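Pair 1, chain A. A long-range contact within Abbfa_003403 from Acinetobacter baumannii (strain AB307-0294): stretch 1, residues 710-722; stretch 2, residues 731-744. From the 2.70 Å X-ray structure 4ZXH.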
# COMPACT_ATOMS: atom_id res chain seq x y z
N SER A 710 20.07 -12.23 38.62
CA SER A 710 21.06 -12.69 37.62
C SER A 710 20.58 -13.78 36.63
O SER A 710 21.29 -14.75 36.37
CB SER A 710 22.31 -13.21 38.34
OG SER A 710 23.06 -12.15 38.92
N ILE A 711 19.38 -13.59 36.08
CA ILE A 711 18.75 -14.53 35.15
C ILE A 711 19.51 -14.69 33.82
O ILE A 711 20.05 -13.71 33.30
CB ILE A 711 17.31 -14.07 34.86
CG1 ILE A 711 16.48 -14.12 36.14
CG2 ILE A 711 16.67 -14.87 33.76
CD1 ILE A 711 16.51 -15.47 36.83
N ASN A 712 19.54 -15.91 33.28
CA ASN A 712 20.18 -16.12 31.98
C ASN A 712 19.35 -16.96 30.96
O ASN A 712 19.84 -17.32 29.89
CB ASN A 712 21.57 -16.75 32.17
CG ASN A 712 21.52 -18.18 32.67
OD1 ASN A 712 20.50 -18.63 33.18
ND2 ASN A 712 22.63 -18.89 32.53
N VAL A 713 18.11 -17.27 31.30
CA VAL A 713 17.15 -17.79 30.32
C VAL A 713 15.78 -17.20 30.65
O VAL A 713 15.34 -17.22 31.80
CB VAL A 713 17.05 -19.35 30.31
CG1 VAL A 713 16.13 -19.82 29.17
CG2 VAL A 713 18.41 -20.01 30.19
N LEU A 714 15.09 -16.67 29.64
CA LEU A 714 13.75 -16.15 29.86
C LEU A 714 12.87 -16.49 28.67
O LEU A 714 13.22 -16.18 27.53
CB LEU A 714 13.78 -14.63 30.08
CG LEU A 714 12.43 -13.92 30.32
CD1 LEU A 714 11.80 -14.40 31.59
CD2 LEU A 714 12.61 -12.42 30.39
N GLN A 715 11.75 -17.15 28.93
CA GLN A 715 10.78 -17.42 27.87
C GLN A 715 9.46 -16.70 28.19
O GLN A 715 9.02 -16.67 29.34
CB GLN A 715 10.58 -18.92 27.68
CG GLN A 715 9.15 -19.34 27.45
CD GLN A 715 8.98 -20.78 26.97
OE1 GLN A 715 9.64 -21.23 26.04
NE2 GLN A 715 8.13 -21.52 27.68
N ALA A 716 8.86 -16.12 27.16
CA ALA A 716 7.70 -15.25 27.33
C ALA A 716 7.02 -14.98 25.99
O ALA A 716 7.66 -14.96 24.94
CB ALA A 716 8.12 -13.93 27.97
N THR A 717 5.71 -14.76 26.04
CA THR A 717 4.97 -14.28 24.88
C THR A 717 5.35 -12.83 24.58
O THR A 717 5.77 -12.09 25.49
CB THR A 717 3.46 -14.38 25.10
OG1 THR A 717 3.08 -13.50 26.16
CG2 THR A 717 3.07 -15.82 25.44
N PRO A 718 5.21 -12.41 23.31
CA PRO A 718 5.46 -11.02 22.89
C PRO A 718 4.91 -9.97 23.84
O PRO A 718 5.62 -9.02 24.15
CB PRO A 718 4.75 -10.94 21.55
CG PRO A 718 4.99 -12.34 20.96
CD PRO A 718 4.92 -13.29 22.15
N ALA A 719 3.69 -10.16 24.32
CA ALA A 719 3.07 -9.22 25.25
C ALA A 719 3.99 -8.88 26.41
O ALA A 719 4.15 -7.71 26.75
CB ALA A 719 1.78 -9.78 25.78
N THR A 720 4.61 -9.89 27.00
CA THR A 720 5.53 -9.67 28.11
C THR A 720 6.78 -8.94 27.63
O THR A 720 7.25 -8.01 28.29
CB THR A 720 5.95 -10.99 28.78
OG1 THR A 720 4.81 -11.82 29.00
CG2 THR A 720 6.61 -10.72 30.10
N TRP A 721 7.33 -9.35 26.48
CA TRP A 721 8.54 -8.70 25.96
C TRP A 721 8.29 -7.24 25.67
O TRP A 721 9.13 -6.39 25.99
CB TRP A 721 9.05 -9.40 24.70
CG TRP A 721 9.65 -10.76 24.95
CD1 TRP A 721 9.15 -11.96 24.52
CD2 TRP A 721 10.84 -11.07 25.70
NE1 TRP A 721 9.96 -12.99 24.95
CE2 TRP A 721 11.00 -12.47 25.68
CE3 TRP A 721 11.78 -10.29 26.39
CZ2 TRP A 721 12.06 -13.12 26.31
CZ3 TRP A 721 12.82 -10.93 27.01
CH2 TRP A 721 12.96 -12.32 26.97
N LYS A 722 7.14 -6.93 25.07
CA LYS A 722 6.72 -5.54 24.85
C LYS A 722 6.68 -4.81 26.18
O LYS A 722 7.21 -3.70 26.30
CB LYS A 722 5.35 -5.45 24.15
CG LYS A 722 5.36 -5.83 22.67
CD LYS A 722 3.95 -6.11 22.14
CE LYS A 722 3.98 -6.74 20.73
NZ LYS A 722 2.63 -7.25 20.32
N GLY A 731 18.58 -4.43 29.44
CA GLY A 731 19.10 -5.52 28.64
C GLY A 731 20.12 -6.38 29.38
O GLY A 731 20.70 -5.96 30.38
N ASN A 732 20.34 -7.59 28.87
CA ASN A 732 21.34 -8.52 29.40
C ASN A 732 21.97 -9.31 28.26
O ASN A 732 21.27 -10.04 27.55
CB ASN A 732 20.71 -9.48 30.42
CG ASN A 732 21.72 -10.41 31.08
OD1 ASN A 732 22.92 -10.37 30.78
ND2 ASN A 732 21.24 -11.29 31.96
N ALA A 733 23.28 -9.18 28.09
CA ALA A 733 23.96 -9.76 26.93
C ALA A 733 24.27 -11.24 27.13
O ALA A 733 24.71 -11.93 26.20
CB ALA A 733 25.25 -8.98 26.62
N GLY A 734 24.02 -11.74 28.33
CA GLY A 734 24.20 -13.16 28.62
C GLY A 734 22.88 -13.90 28.67
O GLY A 734 22.84 -15.11 28.93
N LEU A 735 21.79 -13.18 28.43
CA LEU A 735 20.45 -13.77 28.49
C LEU A 735 20.02 -14.43 27.18
O LEU A 735 20.11 -13.82 26.11
CB LEU A 735 19.42 -12.71 28.89
CG LEU A 735 17.96 -13.16 28.86
CD1 LEU A 735 17.64 -13.99 30.09
CD2 LEU A 735 17.03 -11.96 28.75
N THR A 736 19.57 -15.67 27.27
CA THR A 736 18.96 -16.34 26.14
C THR A 736 17.44 -16.19 26.21
O THR A 736 16.81 -16.62 27.16
CB THR A 736 19.33 -17.82 26.09
OG1 THR A 736 20.71 -17.96 25.71
CG2 THR A 736 18.45 -18.54 25.08
N ALA A 737 16.87 -15.55 25.19
CA ALA A 737 15.44 -15.27 25.17
C ALA A 737 14.66 -16.22 24.25
O ALA A 737 15.14 -16.66 23.20
CB ALA A 737 15.20 -13.83 24.75
N LEU A 738 13.44 -16.54 24.66
CA LEU A 738 12.55 -17.31 23.82
C LEU A 738 11.28 -16.51 23.67
O LEU A 738 10.74 -15.99 24.66
CB LEU A 738 12.27 -18.69 24.40
CG LEU A 738 13.44 -19.67 24.37
CD1 LEU A 738 14.33 -19.47 25.59
CD2 LEU A 738 12.95 -21.09 24.29
N CYS A 739 10.80 -16.41 22.44
CA CYS A 739 9.57 -15.70 22.15
C CYS A 739 8.63 -16.64 21.41
O CYS A 739 9.00 -17.14 20.34
CB CYS A 739 9.86 -14.45 21.32
SG CYS A 739 8.50 -13.31 21.13
N GLY A 740 7.45 -16.88 21.96
CA GLY A 740 6.50 -17.79 21.33
C GLY A 740 5.05 -17.49 21.64
O GLY A 740 4.76 -16.61 22.44
N GLY A 741 4.14 -18.21 20.99
CA GLY A 741 2.71 -18.09 21.26
C GLY A 741 1.97 -17.22 20.25
O GLY A 741 0.80 -17.45 19.94
N GLU A 742 2.67 -16.20 19.76
CA GLU A 742 2.17 -15.33 18.71
C GLU A 742 3.28 -15.02 17.71
O GLU A 742 4.45 -15.30 17.95
CB GLU A 742 1.62 -14.05 19.30
CG GLU A 742 0.17 -14.15 19.69
CD GLU A 742 -0.39 -12.84 20.19
OE1 GLU A 742 0.37 -12.03 20.78
OE2 GLU A 742 -1.59 -12.61 19.95
N ALA A 743 2.91 -14.44 16.57
CA ALA A 743 3.89 -14.12 15.55
C ALA A 743 4.89 -13.10 16.09
O ALA A 743 4.54 -12.22 16.88
CB ALA A 743 3.21 -13.59 14.31
N LEU A 744 6.14 -13.25 15.68
CA LEU A 744 7.16 -12.27 16.03
C LEU A 744 7.28 -11.28 14.88
O LEU A 744 7.67 -11.64 13.76
CB LEU A 744 8.50 -12.95 16.31
CG LEU A 744 9.70 -12.06 16.63
CD1 LEU A 744 9.43 -11.23 17.85
CD2 LEU A 744 10.92 -12.91 16.86

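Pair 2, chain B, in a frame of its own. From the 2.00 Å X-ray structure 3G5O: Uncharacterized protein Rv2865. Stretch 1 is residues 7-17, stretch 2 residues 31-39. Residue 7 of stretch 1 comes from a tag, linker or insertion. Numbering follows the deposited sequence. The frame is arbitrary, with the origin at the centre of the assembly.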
# COMPACT_ATOMS: atom_id res chain seq x y z
N LEU B 7 2.71 18.45 5.94
CA LEU B 7 1.48 19.30 5.86
C LEU B 7 0.35 18.62 5.05
O LEU B 7 0.62 17.94 4.06
CB LEU B 7 1.82 20.67 5.27
N MET B 8 -0.89 18.77 5.50
CA MET B 8 -2.04 18.09 4.85
C MET B 8 -3.21 19.04 4.57
O MET B 8 -4.25 18.97 5.23
CB MET B 8 -2.51 16.89 5.67
CG MET B 8 -1.67 15.63 5.48
SD MET B 8 -2.02 14.39 6.74
CE MET B 8 -0.75 14.79 7.97
N ARG B 9 -3.03 19.91 3.58
CA ARG B 9 -3.96 20.99 3.28
C ARG B 9 -5.16 20.58 2.40
O ARG B 9 -5.03 19.79 1.47
CB ARG B 9 -3.20 22.16 2.65
CG ARG B 9 -2.00 22.71 3.49
CD ARG B 9 -2.44 23.76 4.52
NE ARG B 9 -1.32 24.34 5.27
CZ ARG B 9 -0.88 23.88 6.45
NH1 ARG B 9 -1.44 22.82 7.01
NH2 ARG B 9 0.14 24.47 7.06
N ILE B 10 -6.32 21.12 2.72
CA ILE B 10 -7.53 20.94 1.95
C ILE B 10 -7.86 22.29 1.35
O ILE B 10 -8.07 23.26 2.08
CB ILE B 10 -8.68 20.42 2.82
CG1 ILE B 10 -8.28 19.09 3.50
CG2 ILE B 10 -9.95 20.26 2.01
CD1 ILE B 10 -9.22 18.62 4.66
N LEU B 11 -7.88 22.37 0.03
CA LEU B 11 -7.95 23.64 -0.66
C LEU B 11 -8.94 23.64 -1.81
O LEU B 11 -9.05 22.65 -2.54
CB LEU B 11 -6.57 24.04 -1.20
CG LEU B 11 -5.49 24.51 -0.21
CD1 LEU B 11 -4.23 24.74 -1.00
CD2 LEU B 11 -5.88 25.81 0.54
N PRO B 12 -9.65 24.77 -1.99
CA PRO B 12 -10.50 24.89 -3.17
C PRO B 12 -9.67 25.04 -4.43
O PRO B 12 -8.56 25.55 -4.37
CB PRO B 12 -11.32 26.17 -2.91
CG PRO B 12 -10.57 26.92 -1.83
CD PRO B 12 -9.80 25.91 -1.04
N ILE B 13 -10.22 24.61 -5.56
CA ILE B 13 -9.56 24.67 -6.83
C ILE B 13 -9.22 26.13 -7.22
O ILE B 13 -8.17 26.37 -7.82
CB ILE B 13 -10.42 23.96 -7.91
CG1 ILE B 13 -9.56 23.26 -8.95
CG2 ILE B 13 -11.46 24.90 -8.53
CD1 ILE B 13 -10.40 22.37 -9.90
N SER B 14 -10.08 27.08 -6.82
CA SER B 14 -9.82 28.52 -7.03
C SER B 14 -8.53 29.01 -6.36
O SER B 14 -7.87 29.89 -6.88
CB SER B 14 -11.01 29.38 -6.57
OG SER B 14 -11.24 29.23 -5.17
N THR B 15 -8.18 28.44 -5.22
CA THR B 15 -6.94 28.79 -4.56
C THR B 15 -5.74 28.24 -5.34
O THR B 15 -4.68 28.87 -5.38
CB THR B 15 -6.94 28.28 -3.11
OG1 THR B 15 -8.06 28.84 -2.41
CG2 THR B 15 -5.64 28.66 -2.38
N ILE B 16 -5.92 27.07 -5.98
CA ILE B 16 -4.83 26.47 -6.76
C ILE B 16 -4.56 27.20 -8.09
O ILE B 16 -3.41 27.48 -8.43
CB ILE B 16 -5.02 24.94 -7.01
CG1 ILE B 16 -5.36 24.18 -5.71
CG2 ILE B 16 -3.78 24.33 -7.67
CD1 ILE B 16 -4.27 24.17 -4.68
N LYS B 17 -5.63 27.51 -8.82
CA LYS B 17 -5.55 28.12 -10.15
C LYS B 17 -4.68 29.38 -10.17
O LYS B 17 -4.92 30.32 -9.41
CB LYS B 17 -6.94 28.48 -10.68
CG LYS B 17 -7.93 27.31 -10.89
CD LYS B 17 -9.03 27.72 -11.89
CE LYS B 17 -10.35 26.98 -11.66
NZ LYS B 17 -11.20 27.63 -10.61
N GLN B 31 6.73 15.67 1.58
CA GLN B 31 5.67 14.74 1.82
C GLN B 31 4.28 15.42 1.90
O GLN B 31 3.33 14.77 2.26
CB GLN B 31 5.94 13.93 3.09
CG GLN B 31 7.24 13.13 3.07
CD GLN B 31 7.54 12.43 4.41
OE1 GLN B 31 8.55 12.73 5.06
NE2 GLN B 31 6.68 11.51 4.81
N ASP B 32 4.16 16.69 1.53
CA ASP B 32 2.89 17.40 1.71
C ASP B 32 1.83 16.86 0.74
O ASP B 32 2.15 16.43 -0.37
CB ASP B 32 3.08 18.90 1.44
CG ASP B 32 3.98 19.62 2.47
OD1 ASP B 32 4.27 19.07 3.57
OD2 ASP B 32 4.40 20.76 2.17
N GLN B 33 0.57 16.86 1.16
CA GLN B 33 -0.52 16.55 0.24
C GLN B 33 -1.55 17.64 0.22
O GLN B 33 -1.79 18.29 1.24
CB GLN B 33 -1.23 15.25 0.59
CG GLN B 33 -0.98 14.82 1.99
CD GLN B 33 -1.63 13.47 2.27
OE1 GLN B 33 -0.98 12.54 2.74
NE2 GLN B 33 -2.92 13.36 1.96
N ILE B 34 -2.17 17.80 -0.93
CA ILE B 34 -3.26 18.74 -1.09
C ILE B 34 -4.47 17.97 -1.55
O ILE B 34 -4.42 17.30 -2.58
CB ILE B 34 -2.94 19.75 -2.17
CG1 ILE B 34 -1.61 20.45 -1.88
CG2 ILE B 34 -4.11 20.76 -2.32
CD1 ILE B 34 -1.13 21.31 -3.02
N THR B 35 -5.55 18.03 -0.77
CA THR B 35 -6.84 17.60 -1.25
C THR B 35 -7.50 18.82 -1.88
O THR B 35 -7.64 19.90 -1.23
CB THR B 35 -7.74 17.07 -0.11
OG1 THR B 35 -7.11 15.98 0.56
CG2 THR B 35 -9.11 16.61 -0.65
N ILE B 36 -7.92 18.64 -3.12
CA ILE B 36 -8.43 19.71 -3.91
C ILE B 36 -9.94 19.52 -3.91
O ILE B 36 -10.41 18.45 -4.29
CB ILE B 36 -7.90 19.64 -5.36
CG1 ILE B 36 -6.38 19.91 -5.41
CG2 ILE B 36 -8.64 20.63 -6.26
CD1 ILE B 36 -5.79 19.73 -6.82
N THR B 37 -10.67 20.54 -3.46
CA THR B 37 -12.14 20.44 -3.44
C THR B 37 -12.79 21.18 -4.60
O THR B 37 -12.25 22.15 -5.13
CB THR B 37 -12.76 20.95 -2.10
OG1 THR B 37 -12.53 22.35 -1.99
CG2 THR B 37 -12.15 20.25 -0.92
N LYS B 38 -13.97 20.69 -4.97
CA LYS B 38 -14.77 21.22 -6.06
C LYS B 38 -16.19 21.15 -5.51
O LYS B 38 -16.64 20.09 -5.07
CB LYS B 38 -14.63 20.33 -7.29
CG LYS B 38 -14.50 21.08 -8.60
CD LYS B 38 -14.81 20.18 -9.79
CE LYS B 38 -15.00 21.01 -11.06
NZ LYS B 38 -15.96 20.40 -12.04
N ASN B 39 -16.87 22.31 -5.51
CA ASN B 39 -18.19 22.48 -4.85
C ASN B 39 -18.13 22.09 -3.36
O ASN B 39 -19.04 21.42 -2.84
CB ASN B 39 -19.28 21.68 -5.58
CG ASN B 39 -19.13 21.71 -7.10
OD1 ASN B 39 -18.88 20.67 -7.73
ND2 ASN B 39 -19.27 22.89 -7.70

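Pair 1 and pair 2 share one backbone design: two neighbouring parallel strands, the first of which runs directly into a helix that packs against the second. The N, CA and C atoms of 14 central residues superpose with an RMSD of 0.7 Å. The strand axes approach to 4.7 Å in pair 1 and 4.6 Å in pair 2, at 13° and 28°.

The register is the same. In pair 1, Leu A714, which matches Arg B9, donates from N to Thr A736 O (3.0 Å) and accepts at O from Leu A738 N (2.9 Å). Arg B9 repeats this with a weak bond from its N to Gln B33 O (3.1 Å) and a good one from Thr B35 N to its O (2.9 Å). Because these bonds use only main-chain atoms, a leucine and an arginine can hold the same place; the arginine's end leads away from the partner strand.

The ladders diverge toward the helix. In pair 2, Leu B11 O accepts from Thr B37 N (2.8 Å), and Ile B13 N donates to Thr B37 O (3.2 Å). The position of Ile B13 is Pro A718 in pair 1, whose nitrogen carries no hydrogen; its CD instead lies 3.3 Å from Gly A740 O. Proline suits the first turn of a helix, where no earlier carbonyl awaits its nitrogen, and its ring also packs CG against Cys A739 SG (3.6 Å). Isoleucine fills the same place with Ile B13 CG1 against Ile B36 CG2 (3.9 Å).

The helix covers the face bearing Ala A737 and Cys A739, or Ile B34 and Ile B36, and here the two pairs divide bulk differently. In pair 1 the helix supplies the large group: Trp A721 CH2 lies 3.5 Å from Ala A737 CB, and the small alanine accommodates the broad indole. Trp A721 NE1 also donates to Leu A738 O (3.1 Å), so the ring's polar atom is satisfied within an otherwise apolar contact. In pair 2 the matching Ile B16 is smaller and the strand residues are larger: Ile B16 CD1 lies 4.2 Å from Ile B34 CG2, and Ile B16 CG1 4.4 Å from Ile B36 CG1. Branched isoleucines suit both the extended strand and this apolar filling.

At the start, Leu A735 places CD1 3.9 Å from Leu A714 CB, whereas its counterpart Asp B32 accepts at OD1 a hydrogen bond from N of the tag residue Leu B7 (2.9 Å). A greasy contact thus gives way to a polar one.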